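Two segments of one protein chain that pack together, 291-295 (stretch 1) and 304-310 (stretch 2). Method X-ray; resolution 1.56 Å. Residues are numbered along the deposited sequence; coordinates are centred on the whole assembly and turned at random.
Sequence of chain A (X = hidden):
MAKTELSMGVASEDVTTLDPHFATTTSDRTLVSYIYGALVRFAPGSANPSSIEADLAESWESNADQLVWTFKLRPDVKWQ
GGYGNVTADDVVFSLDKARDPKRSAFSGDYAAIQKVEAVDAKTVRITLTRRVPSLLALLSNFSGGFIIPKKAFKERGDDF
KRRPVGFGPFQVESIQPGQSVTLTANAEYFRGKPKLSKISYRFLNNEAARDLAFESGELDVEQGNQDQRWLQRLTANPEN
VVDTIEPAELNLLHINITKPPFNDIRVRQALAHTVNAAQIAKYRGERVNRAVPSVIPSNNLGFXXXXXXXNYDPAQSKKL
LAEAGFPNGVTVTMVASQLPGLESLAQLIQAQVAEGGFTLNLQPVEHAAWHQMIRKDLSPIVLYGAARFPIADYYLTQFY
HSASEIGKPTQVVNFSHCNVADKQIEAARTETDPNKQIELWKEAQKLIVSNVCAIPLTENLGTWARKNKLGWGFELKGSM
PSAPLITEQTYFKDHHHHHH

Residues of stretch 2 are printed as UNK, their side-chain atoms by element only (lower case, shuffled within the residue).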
# COMPACT_ATOMS: atom_id res chain seq x y z
N ALA A 291 -10.85 -12.00 9.40
CA ALA A 291 -11.76 -10.89 9.70
C ALA A 291 -11.03 -10.02 10.73
O ALA A 291 -10.29 -10.56 11.57
CB ALA A 291 -13.06 -11.41 10.29
N VAL A 292 -11.21 -8.70 10.65
CA VAL A 292 -10.51 -7.78 11.56
C VAL A 292 -11.51 -7.04 12.44
O VAL A 292 -12.38 -6.35 11.90
CB VAL A 292 -9.60 -6.78 10.77
CG1 VAL A 292 -8.85 -5.83 11.72
CG2 VAL A 292 -8.61 -7.53 9.91
N PRO A 293 -11.36 -7.11 13.78
CA PRO A 293 -12.33 -6.44 14.66
C PRO A 293 -12.11 -4.94 14.87
O PRO A 293 -12.50 -4.42 15.93
CB PRO A 293 -12.21 -7.23 15.97
CG PRO A 293 -10.74 -7.60 16.02
CD PRO A 293 -10.39 -7.92 14.57
N SER A 294 -11.53 -4.23 13.89
CA SER A 294 -11.35 -2.78 13.96
C SER A 294 -11.17 -2.22 12.57
O SER A 294 -11.29 -2.97 11.57
CB SER A 294 -10.19 -2.39 14.88
OG SER A 294 -10.25 -0.99 15.15
N VAL A 295 -10.88 -0.92 12.48
CA VAL A 295 -10.81 -0.20 11.22
C VAL A 295 -9.38 0.10 10.76
O VAL A 295 -9.19 0.88 9.83
CB VAL A 295 -11.67 1.08 11.29
CG1 VAL A 295 -13.16 0.73 11.38
CG2 VAL A 295 -11.24 1.97 12.47
N UNK A 304 -6.97 -1.98 18.18
CA UNK A 304 -7.99 -2.25 19.20
C UNK A 304 -8.70 -3.57 18.84
O UNK A 304 -9.55 -3.58 17.95
o UNK A 304 -10.80 -0.26 20.56
o UNK A 304 -9.93 -2.22 21.18
c UNK A 304 -10.00 -1.20 20.40
c UNK A 304 -9.02 -1.11 19.24
N UNK A 305 -8.41 -4.67 19.55
CA UNK A 305 -9.13 -5.93 19.24
C UNK A 305 -10.60 -5.90 19.64
O UNK A 305 -11.33 -6.83 19.31
c UNK A 305 -7.46 -4.83 20.67
c UNK A 305 -7.21 -6.32 20.73
c UNK A 305 -8.38 -7.01 20.05
N UNK A 306 -11.02 -4.85 20.37
CA UNK A 306 -12.38 -4.73 20.89
C UNK A 306 -12.99 -3.37 20.53
O UNK A 306 -13.64 -2.73 21.35
o UNK A 306 -14.70 -5.50 22.62
o UNK A 306 -13.81 -4.10 24.10
c UNK A 306 -13.72 -4.87 23.10
c UNK A 306 -12.38 -5.00 22.43
N UNK A 307 -12.86 -2.96 19.24
CA UNK A 307 -13.35 -1.66 18.76
C UNK A 307 -14.87 -1.56 18.69
O UNK A 307 -15.37 -0.45 18.58
c UNK A 307 -12.74 -1.32 17.41
N UNK A 308 -15.59 -2.68 18.78
CA UNK A 308 -17.05 -2.66 18.77
C UNK A 308 -17.70 -2.90 17.42
O UNK A 308 -18.78 -2.39 17.16
N UNK A 309 -17.03 -3.65 16.53
CA UNK A 309 -17.58 -3.94 15.19
C UNK A 309 -19.00 -4.51 15.30
O UNK A 309 -19.26 -5.37 16.14
c UNK A 309 -16.62 -4.83 14.36
c UNK A 309 -15.36 -4.04 14.03
c UNK A 309 -17.28 -5.35 13.08
N UNK A 310 -19.92 -3.98 14.47
CA UNK A 310 -21.32 -4.40 14.52
C UNK A 310 -21.50 -5.85 14.06
O UNK A 310 -20.89 -6.27 13.08
c UNK A 310 -21.37 -1.28 14.80
c UNK A 310 -22.58 -2.13 14.42
c UNK A 310 -22.18 -3.43 13.69
c UNK A 310 -23.48 -1.27 13.54
O HOH W 1 -14.73 -5.22 17.34

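Position 304 carries two carbons, the second bearing two oxygens, so a carboxylate one carbon from the backbone: Asp 304. Its CA-to-CB bond runs sideways, and what meets stretch 1 most closely is its backbone, with O 3.4 Å from CB of Ser 294. One carboxylate oxygen works within its own stretch: N of position 306 donates a hydrogen bond of 3.0 Å to OD1 of Asp 304, while OD2 is satisfied elsewhere in the structure.

At 305 three carbons close a ring onto the backbone N, which leaves only Pro 305. The CA-to-CB bond points away from stretch 1, and the contact is again made by the backbone: O of Pro 305 lies 3.4 Å from CG of Pro 293. Two prolines thus neighbor each other without packing ring on ring.

Position 306 repeats the pattern of two carbons and two oxygens, the oxygens both on the second carbon: Asp 306. Its CA-to-CB bond points away and it touches nothing on stretch 1; its share in the local fold is the backbone N held by Asp 304.

A single carbon at 307 makes it Ala 307. Its CA-to-CB bond points toward stretch 1, and CB lies 3.4 Å from O of Pro 293 and 3.4 Å from OG of Ser 294, so the methyl rests against both atoms.

Position 308 has no side-chain atoms: Gly 308. Stretch 1 does not impose this, since an ideal CB would point away from it with nothing of that stretch within 5.5 Å. The backbone does: at phi 95° and psi 29° a CB would be jammed against the carbonyl O of Ala 307.

At 309 one carbon carries two others, all three carbon, a fork directly at CB: Val 309. Its CA-to-CB bond points toward stretch 1, and chi1 is t; CG2 of Val 309 lies 3.5 Å from O of Pro 293 and 3.8 Å from N of Ser 294.

Position 310 has four carbons forked at the second, hence Leu 310; it is out of reach of stretch 1.

The contact is small, burying 253 Å² in all, and no direct hydrogen bond crosses it. Ala 307 and Val 309 meet O of Pro 293, Ala 307 also OG of Ser 294 and Val 309 its backbone N, while the carbonyls of Asp 304 and Pro 305 come equally close to Ser 294 and Pro 293, the most covered residue. Water 1 supplies a polar link, donating to O of Pro 293 at 2.8 Å and accepting from N of Val 309 at 2.9 Å. The rules to read: small side chains and bare carbonyls at the contact, a glycine where the backbone demands it, and a water joining the two loops.

Stretch 2 304-310: DPDAGVL
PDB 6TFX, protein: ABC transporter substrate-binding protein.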